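PDB 5FOO: 6-phospho-beta-d glycosidase, which probably hydrolyses the beta-glycosidic bond of 6-phospho-beta-glucosides, as a retaining glycosidase of family 1. Local coordinates for residues Ala66-His70 and Ala450-Lys454; Val170-Leu175 and Lys188-Ala193; Arg303-Asp308 and Tyr322-Met328. The protein carries 1 engineered substitution. All coordinates share one frame; numbering follows the deposited sequence.

Contact 1: Ala66-His70 and Ala450-Lys454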
loop_
_atom_site.group_PDB
_atom_site.type_symbol
_atom_site.label_atom_id
_atom_site.label_comp_id
_atom_site.label_asym_id
_atom_site.label_seq_id
_atom_site.Cartn_x
_atom_site.Cartn_y
_atom_site.Cartn_z
ATOM N N ALA A 66 21.174 3.542 3.154
ATOM C CA ALA A 66 21.764 4.182 4.322
ATOM C C ALA A 66 22.666 5.296 3.898
ATOM O O ALA A 66 22.579 6.372 4.460
ATOM C CB ALA A 66 22.544 3.230 5.204
ATOM N N SER A 67 23.528 5.056 2.900
ATOM C CA SER A 67 24.419 6.134 2.417
ATOM C C SER A 67 23.626 7.298 1.793
ATOM O O SER A 67 24.108 8.401 1.771
ATOM C CB SER A 67 25.444 5.590 1.428
ATOM O OG SER A 67 24.811 5.223 0.175
ATOM N N LEU A 68 22.388 7.051 1.336
ATOM C CA LEU A 68 21.507 8.099 0.820
ATOM C C LEU A 68 20.537 8.689 1.853
ATOM O O LEU A 68 19.508 9.280 1.477
ATOM C CB LEU A 68 20.763 7.586 -0.395
ATOM C CG LEU A 68 21.638 7.150 -1.588
ATOM C CD1 LEU A 68 20.884 6.253 -2.530
ATOM C CD2 LEU A 68 22.189 8.354 -2.364
ATOM N N GLY A 69 20.871 8.524 3.145
ATOM C CA GLY A 69 20.211 9.214 4.259
ATOM C C GLY A 69 18.922 8.577 4.789
ATOM O O GLY A 69 18.241 9.172 5.621
ATOM N N HIS A 70 18.544 7.417 4.278
ATOM C CA HIS A 70 17.278 6.783 4.706
ATOM C C HIS A 70 17.439 6.291 6.149
ATOM O O HIS A 70 18.442 5.669 6.458
ATOM C CB HIS A 70 16.907 5.631 3.766
ATOM C CG HIS A 70 16.588 6.082 2.367
ATOM N ND1 HIS A 70 15.818 5.333 1.501
ATOM C CD2 HIS A 70 16.882 7.234 1.698
ATOM C CE1 HIS A 70 15.682 5.979 0.353
ATOM N NE2 HIS A 70 16.334 7.128 0.440
ATOM N N ALA A 450 17.711 11.025 -5.672
ATOM C CA ALA A 450 18.293 10.338 -4.515
ATOM C C ALA A 450 19.184 11.266 -3.678
ATOM O O ALA A 450 19.160 11.160 -2.441
ATOM C CB ALA A 450 19.094 9.126 -4.953
ATOM N N TYR A 451 19.992 12.115 -4.348
ATOM C CA TYR A 451 20.871 13.081 -3.673
ATOM C C TYR A 451 20.065 14.225 -3.114
ATOM O O TYR A 451 20.394 14.749 -2.043
ATOM C CB TYR A 451 22.041 13.563 -4.571
ATOM C CG TYR A 451 22.916 12.396 -4.925
ATOM C CD1 TYR A 451 23.726 11.767 -3.950
ATOM C CD2 TYR A 451 22.914 11.879 -6.203
ATOM C CE1 TYR A 451 24.498 10.660 -4.265
ATOM C CE2 TYR A 451 23.651 10.771 -6.527
ATOM C CZ TYR A 451 24.429 10.175 -5.561
ATOM O OH TYR A 451 25.144 9.102 -5.927
ATOM N N TRP A 452 18.979 14.597 -3.759
ATOM C CA TRP A 452 18.136 15.621 -3.187
ATOM C C TRP A 452 17.462 15.119 -1.898
ATOM O O TRP A 452 17.406 15.864 -0.874
ATOM C CB TRP A 452 17.114 16.145 -4.162
ATOM C CG TRP A 452 16.077 17.045 -3.546
ATOM C CD1 TRP A 452 16.122 18.416 -3.384
ATOM C CD2 TRP A 452 14.810 16.626 -3.058
ATOM N NE1 TRP A 452 14.968 18.846 -2.764
ATOM C CE2 TRP A 452 14.152 17.763 -2.560
ATOM C CE3 TRP A 452 14.177 15.365 -2.957
ATOM C CZ2 TRP A 452 12.887 17.690 -1.989
ATOM C CZ3 TRP A 452 12.925 15.295 -2.388
ATOM C CH2 TRP A 452 12.280 16.455 -1.929
ATOM N N PHE A 453 16.960 13.883 -1.925
ATOM C CA PHE A 453 16.190 13.385 -0.797
ATOM C C PHE A 453 17.160 13.103 0.351
ATOM O O PHE A 453 16.796 13.237 1.483
ATOM C CB PHE A 453 15.420 12.109 -1.178
ATOM C CG PHE A 453 14.491 11.616 -0.103
ATOM C CD1 PHE A 453 13.429 12.388 0.290
ATOM C CD2 PHE A 453 14.651 10.367 0.456
ATOM C CE1 PHE A 453 12.550 11.948 1.275
ATOM C CE2 PHE A 453 13.736 9.871 1.384
ATOM C CZ PHE A 453 12.732 10.699 1.832
ATOM N N LYS A 454 18.390 12.706 0.031
ATOM C CA LYS A 454 19.454 12.515 1.020
ATOM C C LYS A 454 19.656 13.739 1.896
ATOM O O LYS A 454 19.763 13.626 3.118
ATOM C CB LYS A 454 20.769 12.119 0.355
ATOM C CG LYS A 454 21.946 11.920 1.318
ATOM C CD LYS A 454 23.304 11.956 0.613
ATOM C CE LYS A 454 24.427 11.862 1.648
ATOM N NZ LYS A 454 25.672 11.413 0.974
HETATM O O HOH W 1 17.804 9.341 -0.754
#

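Contact 2: Val170-Leu175 and Lys188-Ala193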
loop_
_atom_site.group_PDB
_atom_site.type_symbol
_atom_site.label_atom_id
_atom_site.label_comp_id
_atom_site.label_asym_id
_atom_site.label_seq_id
_atom_site.Cartn_x
_atom_site.Cartn_y
_atom_site.Cartn_z
ATOM N N VAL A 170 -9.858 -5.498 -3.107
ATOM C CA VAL A 170 -11.251 -5.669 -3.310
ATOM C C VAL A 170 -11.589 -5.227 -4.754
ATOM O O VAL A 170 -12.256 -5.956 -5.455
ATOM C CB VAL A 170 -12.025 -4.762 -2.387
ATOM C CG1 VAL A 170 -13.512 -4.674 -2.777
ATOM C CG2 VAL A 170 -11.900 -5.194 -0.941
ATOM N N GLU A 171 -11.126 -4.036 -5.162
ATOM C CA GLU A 171 -11.420 -3.490 -6.461
ATOM C C GLU A 171 -10.734 -4.244 -7.567
ATOM O O GLU A 171 -11.419 -4.708 -8.508
ATOM C CB GLU A 171 -11.169 -1.966 -6.532
ATOM C CG GLU A 171 -12.300 -1.289 -5.729
ATOM C CD GLU A 171 -12.335 0.254 -5.732
ATOM O OE1 GLU A 171 -11.303 0.824 -6.210
ATOM O OE2 GLU A 171 -13.412 0.857 -5.246
ATOM N N GLY A 172 -9.426 -4.465 -7.408
ATOM C CA GLY A 172 -8.618 -5.217 -8.373
ATOM C C GLY A 172 -9.124 -6.607 -8.698
ATOM O O GLY A 172 -9.252 -6.962 -9.917
ATOM N N SER A 173 -9.403 -7.393 -7.661
ATOM C CA SER A 173 -9.799 -8.766 -7.815
ATOM C C SER A 173 -11.298 -8.920 -8.166
ATOM O O SER A 173 -11.692 -9.855 -8.894
ATOM C CB SER A 173 -9.422 -9.605 -6.550
ATOM O OG SER A 173 -8.028 -10.008 -6.557
ATOM N N TYR A 174 -12.140 -8.030 -7.660
ATOM C CA TYR A 174 -13.576 -8.290 -7.712
ATOM C C TYR A 174 -14.470 -7.221 -8.378
ATOM O O TYR A 174 -15.637 -7.444 -8.453
ATOM C CB TYR A 174 -14.083 -8.654 -6.316
ATOM C CG TYR A 174 -13.488 -9.973 -5.773
ATOM C CD1 TYR A 174 -14.022 -11.182 -6.142
ATOM C CD2 TYR A 174 -12.343 -9.988 -4.916
ATOM C CE1 TYR A 174 -13.500 -12.391 -5.693
ATOM C CE2 TYR A 174 -11.817 -11.201 -4.426
ATOM C CZ TYR A 174 -12.393 -12.409 -4.808
ATOM O OH TYR A 174 -11.895 -13.624 -4.394
ATOM N N LEU A 175 -13.920 -6.102 -8.864
ATOM C CA LEU A 175 -14.729 -5.001 -9.480
ATOM C C LEU A 175 -14.174 -4.503 -10.817
ATOM O O LEU A 175 -14.898 -4.408 -11.772
ATOM C CB LEU A 175 -14.904 -3.793 -8.527
ATOM C CG LEU A 175 -15.771 -4.132 -7.294
ATOM C CD1 LEU A 175 -15.668 -3.053 -6.191
ATOM C CD2 LEU A 175 -17.233 -4.379 -7.649
ATOM N N LYS A 188 -19.391 -10.528 -3.877
ATOM C CA LYS A 188 -18.115 -11.017 -3.429
ATOM C C LYS A 188 -17.157 -9.921 -2.978
ATOM O O LYS A 188 -16.494 -10.052 -1.936
ATOM C CB LYS A 188 -17.474 -11.901 -4.479
ATOM C CG LYS A 188 -18.095 -13.283 -4.581
ATOM C CD LYS A 188 -17.313 -14.091 -5.617
ATOM C CE LYS A 188 -17.954 -15.450 -5.904
ATOM N NZ LYS A 188 -17.051 -16.089 -6.919
ATOM N N ALA A 189 -17.089 -8.855 -3.746
ATOM C CA ALA A 189 -16.279 -7.716 -3.361
ATOM C C ALA A 189 -16.586 -7.244 -1.933
ATOM O O ALA A 189 -15.689 -6.997 -1.162
ATOM C CB ALA A 189 -16.488 -6.599 -4.317
ATOM N N VAL A 190 -17.873 -7.102 -1.615
ATOM C CA VAL A 190 -18.305 -6.582 -0.351
ATOM C C VAL A 190 -17.921 -7.560 0.770
ATOM O O VAL A 190 -17.504 -7.149 1.860
ATOM C CB VAL A 190 -19.814 -6.304 -0.389
ATOM C CG1 VAL A 190 -20.357 -5.969 0.967
ATOM C CG2 VAL A 190 -20.072 -5.146 -1.338
ATOM N N GLN A 191 -18.065 -8.850 0.517
ATOM C CA GLN A 191 -17.724 -9.822 1.536
ATOM C C GLN A 191 -16.171 -9.822 1.728
ATOM O O GLN A 191 -15.706 -9.838 2.861
ATOM C CB GLN A 191 -18.276 -11.235 1.183
ATOM C CG GLN A 191 -18.000 -12.279 2.251
ATOM C CD GLN A 191 -18.750 -12.019 3.543
ATOM O OE1 GLN A 191 -19.971 -11.889 3.519
ATOM N NE2 GLN A 191 -18.033 -11.983 4.700
ATOM N N VAL A 192 -15.419 -9.795 0.637
ATOM C CA VAL A 192 -13.964 -9.639 0.701
ATOM C C VAL A 192 -13.531 -8.430 1.534
ATOM O O VAL A 192 -12.608 -8.576 2.347
ATOM C CB VAL A 192 -13.332 -9.663 -0.704
ATOM C CG1 VAL A 192 -11.875 -9.214 -0.744
ATOM C CG2 VAL A 192 -13.372 -11.108 -1.246
ATOM N N ALA A 193 -14.194 -7.272 1.356
ATOM C CA ALA A 193 -13.900 -6.098 2.139
ATOM C C ALA A 193 -14.120 -6.345 3.642
ATOM O O ALA A 193 -13.246 -6.034 4.449
ATOM C CB ALA A 193 -14.721 -4.933 1.667
#

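Contact 3: Arg303-Asp308 and Tyr322-Met328. With EDO (1,2-ethanediol), chain L.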
loop_
_atom_site.group_PDB
_atom_site.type_symbol
_atom_site.label_atom_id
_atom_site.label_comp_id
_atom_site.label_asym_id
_atom_site.label_seq_id
_atom_site.Cartn_x
_atom_site.Cartn_y
_atom_site.Cartn_z
ATOM N N ARG A 303 -11.428 12.690 -8.304
ATOM C CA ARG A 303 -12.639 13.491 -8.338
ATOM C C ARG A 303 -13.823 12.697 -8.916
ATOM O O ARG A 303 -13.652 11.811 -9.759
ATOM C CB ARG A 303 -12.429 14.754 -9.167
ATOM C CG ARG A 303 -11.188 15.551 -8.806
ATOM C CD ARG A 303 -10.848 16.603 -9.874
ATOM N NE ARG A 303 -9.656 17.311 -9.471
ATOM C CZ ARG A 303 -9.602 18.183 -8.445
ATOM N NH1 ARG A 303 -10.671 18.556 -7.756
ATOM N NH2 ARG A 303 -8.459 18.762 -8.167
ATOM N N VAL A 304 -15.016 13.027 -8.447
ATOM C CA VAL A 304 -16.209 12.318 -8.885
ATOM C C VAL A 304 -17.364 13.278 -9.150
ATOM O O VAL A 304 -17.341 14.437 -8.698
ATOM C CB VAL A 304 -16.675 11.286 -7.863
ATOM C CG1 VAL A 304 -15.558 10.269 -7.593
ATOM C CG2 VAL A 304 -17.171 11.985 -6.612
ATOM N N LYS A 305 -18.356 12.770 -9.889
ATOM C CA LYS A 305 -19.625 13.484 -10.143
ATOM C C LYS A 305 -20.777 12.488 -10.027
ATOM O O LYS A 305 -20.548 11.287 -9.994
ATOM C CB LYS A 305 -19.642 14.133 -11.543
ATOM C CG LYS A 305 -19.560 13.096 -12.653
ATOM C CD LYS A 305 -19.594 13.664 -14.062
ATOM C CE LYS A 305 -19.376 12.492 -15.007
ATOM N NZ LYS A 305 -19.467 12.980 -16.383
ATOM N N ALA A 306 -21.997 13.021 -9.945
ATOM C CA ALA A 306 -23.216 12.246 -10.052
ATOM C C ALA A 306 -23.156 11.387 -11.305
ATOM O O ALA A 306 -22.641 11.830 -12.322
ATOM C CB ALA A 306 -24.425 13.156 -10.164
ATOM N N PRO A 307 -23.634 10.145 -11.211
ATOM C CA PRO A 307 -23.572 9.265 -12.370
ATOM C C PRO A 307 -24.263 9.848 -13.660
ATOM O O PRO A 307 -25.339 10.360 -13.612
ATOM C CB PRO A 307 -24.216 7.962 -11.883
ATOM C CG PRO A 307 -24.901 8.271 -10.639
ATOM C CD PRO A 307 -24.399 9.586 -10.107
ATOM N N ASP A 308 -23.559 9.797 -14.768
ATOM C CA ASP A 308 -24.039 10.215 -16.066
ATOM C C ASP A 308 -25.236 9.340 -16.556
ATOM O O ASP A 308 -26.099 9.808 -17.290
ATOM C CB ASP A 308 -22.862 10.115 -17.054
ATOM C CG ASP A 308 -23.198 10.687 -18.398
ATOM O OD1 ASP A 308 -23.621 11.867 -18.470
ATOM O OD2 ASP A 308 -23.106 9.924 -19.389
ATOM N N TYR A 322 -23.182 4.911 -7.756
ATOM C CA TYR A 322 -23.515 6.179 -7.136
ATOM C C TYR A 322 -22.604 7.343 -7.544
ATOM O O TYR A 322 -22.799 8.453 -7.044
ATOM C CB TYR A 322 -23.540 6.032 -5.605
ATOM C CG TYR A 322 -24.549 5.025 -5.159
ATOM C CD1 TYR A 322 -25.888 5.303 -5.224
ATOM C CD2 TYR A 322 -24.160 3.728 -4.798
ATOM C CE1 TYR A 322 -26.841 4.340 -4.894
ATOM C CE2 TYR A 322 -25.091 2.762 -4.430
ATOM C CZ TYR A 322 -26.443 3.062 -4.495
ATOM O OH TYR A 322 -27.406 2.120 -4.125
ATOM N N TYR A 323 -21.609 7.109 -8.403
ATOM C CA TYR A 323 -20.731 8.190 -8.837
ATOM C C TYR A 323 -19.956 7.733 -10.058
ATOM O O TYR A 323 -19.776 6.572 -10.220
ATOM C CB TYR A 323 -19.731 8.596 -7.697
ATOM C CG TYR A 323 -18.796 7.483 -7.225
ATOM C CD1 TYR A 323 -17.590 7.240 -7.874
ATOM C CD2 TYR A 323 -19.157 6.638 -6.173
ATOM C CE1 TYR A 323 -16.732 6.167 -7.498
ATOM C CE2 TYR A 323 -18.321 5.563 -5.771
ATOM C CZ TYR A 323 -17.104 5.352 -6.426
ATOM O OH TYR A 323 -16.294 4.347 -6.028
ATOM N N ASP A 324 -19.489 8.692 -10.855
ATOM C CA ASP A 324 -18.583 8.503 -11.942
ATOM C C ASP A 324 -17.305 9.289 -11.633
ATOM O O ASP A 324 -17.356 10.304 -10.944
ATOM C CB ASP A 324 -19.121 9.145 -13.266
ATOM C CG ASP A 324 -20.337 8.425 -13.864
ATOM O OD1 ASP A 324 -20.815 7.421 -13.315
ATOM O OD2 ASP A 324 -20.846 8.922 -14.884
ATOM N N PRO A 325 -16.180 8.860 -12.200
ATOM C CA PRO A 325 -14.973 9.670 -12.193
ATOM C C PRO A 325 -15.205 10.985 -12.879
ATOM O O PRO A 325 -15.925 11.019 -13.859
ATOM C CB PRO A 325 -13.988 8.822 -13.017
ATOM C CG PRO A 325 -14.423 7.440 -12.792
ATOM C CD PRO A 325 -15.934 7.501 -12.687
ATOM N N TYR A 326 -14.588 12.073 -12.402
ATOM C CA TYR A 326 -14.726 13.346 -13.054
ATOM C C TYR A 326 -13.340 13.902 -13.371
ATOM O O TYR A 326 -12.406 13.760 -12.567
ATOM C CB TYR A 326 -15.562 14.267 -12.182
ATOM C CG TYR A 326 -15.563 15.704 -12.611
ATOM C CD1 TYR A 326 -16.215 16.097 -13.779
ATOM C CD2 TYR A 326 -14.862 16.673 -11.889
ATOM C CE1 TYR A 326 -16.228 17.435 -14.166
ATOM C CE2 TYR A 326 -14.831 18.001 -12.280
ATOM C CZ TYR A 326 -15.510 18.360 -13.436
ATOM O OH TYR A 326 -15.521 19.636 -13.837
ATOM N N LEU A 327 -13.189 14.494 -14.551
ATOM C CA LEU A 327 -11.971 15.209 -14.908
ATOM C C LEU A 327 -12.242 16.709 -14.871
ATOM O O LEU A 327 -13.207 17.184 -15.458
ATOM C CB LEU A 327 -11.423 14.748 -16.265
ATOM C CG LEU A 327 -10.274 13.733 -16.195
ATOM C CD1 LEU A 327 -10.771 12.306 -15.875
ATOM C CD2 LEU A 327 -9.496 13.822 -17.504
ATOM N N MET A 328 -11.387 17.429 -14.149
ATOM C CA MET A 328 -11.556 18.845 -13.892
ATOM C C MET A 328 -10.808 19.586 -15.031
ATOM O O MET A 328 -9.587 19.445 -15.158
ATOM C CB MET A 328 -10.981 19.245 -12.507
ATOM C CG MET A 328 -11.140 20.711 -12.118
ATOM S SD MET A 328 -10.288 21.187 -10.595
ATOM C CE MET A 328 -8.544 20.888 -10.873
HETATM C C1 EDO L . -18.467 5.283 -13.765
HETATM O O1 EDO L . -18.373 5.237 -15.223
HETATM C C2 EDO L . -19.790 4.682 -13.255
HETATM O O2 EDO L . -20.508 5.362 -12.171
HETATM O O HOH W 2 -10.510 12.202 -10.906
HETATM O O HOH W 3 -19.317 9.616 -17.029
#

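Contact 1: Ala66-His70 and Ala450-Lys454
Leu68 O, Ala450 O and His70 NE2 all grip one water, which joins the two segments where no clear direct hydrogen bond does. The water donates to both carbonyls, lying 2.8 Å from Leu68 O and 2.8 Å from Ala450 O. His70 NE2 meets it in the imidazole plane at 2.9 Å. The same ring takes the edge of Phe453 toward its face in an offset edge-to-face stack, with planes at 86° and centroids 5.5 Å apart. A chi1 of -174° turns the Phe453 ring away from its own backbone N, and CD2 comes within 3.7 Å of His70 NE2. Beyond the water, Leu68 CD2 touches both Tyr451 CE1, 3.8 Å away, and Ala450 CB. Lys454 runs extended past the turn, its CA giving a C-H...O contact of 3.3 Å to Leu68 O and its CE passing Ser67 O. The turn is a Schellman motif with Gly69, at positive phi, as the C-prime residue: Gly69 N bonds to Ala66 O and His70 N to Leu65 O. It ends helix 54-67, which leads into barrel strand 72-76, against helix 448-459 near the C-terminus, on the outside of the (beta/alpha)8 barrel.

Contact 2: Val170-Leu175 and Lys188-Ala193
Ala189 CB is enclosed by three side chains of segment 170-175. It lies 3.7 Å from Tyr174 CB, while Val170 CG1 and Leu175 CG each approach this methyl to 3.9 Å. The small side chain leaves the backbones near one another, the Tyr174 and Ala189 CA atoms being 5.2 Å apart. Val170 straddles one turn of the partner helix: with CG1 anti to the backbone N (chi1 167°), that methyl goes to Ala189, and CG2 turns to Ala193, 3.8 Å from its CA, and to Val192 CG1. The closest approach of the contact is made by Val192, which presses CG2 to 3.5 Å from Tyr174 CE2, the two side chains crossing at about a right angle.

The short axes approach to 9.4 Å, and their directions differ by 142°, so the pair is antiparallel but well skewed. Both helices, 166-174 and 186-208, belong to the connection between the fourth and fifth strands of the (beta/alpha)8 barrel, and the first of them starts directly after the pocket residues Asn164 and Glu165.

In contrast to the buried Val170, Ala189 and Val192, Lys188 is partly exposed. Its CB meets the Tyr174 ring obliquely, 3.9 Å from Tyr174 CD1, but the end of its extended chain leads away. The polar ends of both residues converge on Glu134: Tyr174 OH hydrogen-bonds to its OE2, whereas Lys188 NZ makes a long, weak ion pair with OE1. Helix 235-258 covers the far end, through Trp247 on Val170 and Leu251 on Ala193.

Contact 3: Arg303-Asp308 and Tyr322-Met328
Asp324 and Lys305 exchange two backbone hydrogen bonds, Lys305 N to Asp324 O and Asp324 N to Lys305 O, both 2.9 Å long. The Asp324 side chain adds a further bond, accepting Asp308 N on OD2 at 2.9 Å. That N-H...O angle is nearly straight at 170°, although the donor stands 48° out of the carboxylate plane. OD2 also receives a proton from a water at 2.7 Å, and this water is only weakly reached by Lys305 NZ. The ammonium itself stays beyond salt-bridge range of Asp324. Two residues along each strand, Tyr326 N gives a 2.8 Å bond to Arg303 O, but from 51° above the carbonyl plane. An ethanediol, probably from the crystallisation liquor, lies by Asp324 OD1 and Tyr323 O at distances too short to interpret safely.

These bonds define a short antiparallel ladder, with Lys305-Asp324 a hydrogen-bonded pair and Val304-Pro325 a non-hydrogen-bonded one. Within this chain, strand 324-325 is an outermost strand of a small mixed sheet apart from the barrel, with 228-230 parallel to 302-305 on the other flank.

Val304 and Tyr323 pack on one side: Val304 CG1 rests 3.7 Å from Tyr323 CD1, and the tyrosine continues onto helix 235-258. On the face carrying Lys305 and Asp324, Lys305 CD comes 4.2 Å from Tyr326 CD1, the side chains crossing at about a right angle. At the outer end, Met328 SD lies 3.7 Å above the Arg303 guanidinium plane, over its centre, and the bend at chi3 turns CE to 3.4 Å from Arg303 NH2. Arg303 NE salt-bridges Glu340, with Tyr342 as a cation-pi partner.

Contact 2 is the buried one, contact 1 partly buried and contact 3 at the surface. Their chemistry follows: contact 2 has no hydrogen bond across it, contact 1 relies on a shared water and an aromatic pair, and contact 3 on backbone bonds and a carboxylate. Contact 1 joins helices 380 residues apart in sequence, whereas the other two join segments only 13 and 14 residues apart at their closest ends. Contacts 1 and 2 lie on opposite sides of the chain's centre, their own centres 38 Å apart. Contacts 2 and 3 are neighbours, with nearest atoms about 5 Å apart, and both lean on helix 235-258 without touching each other.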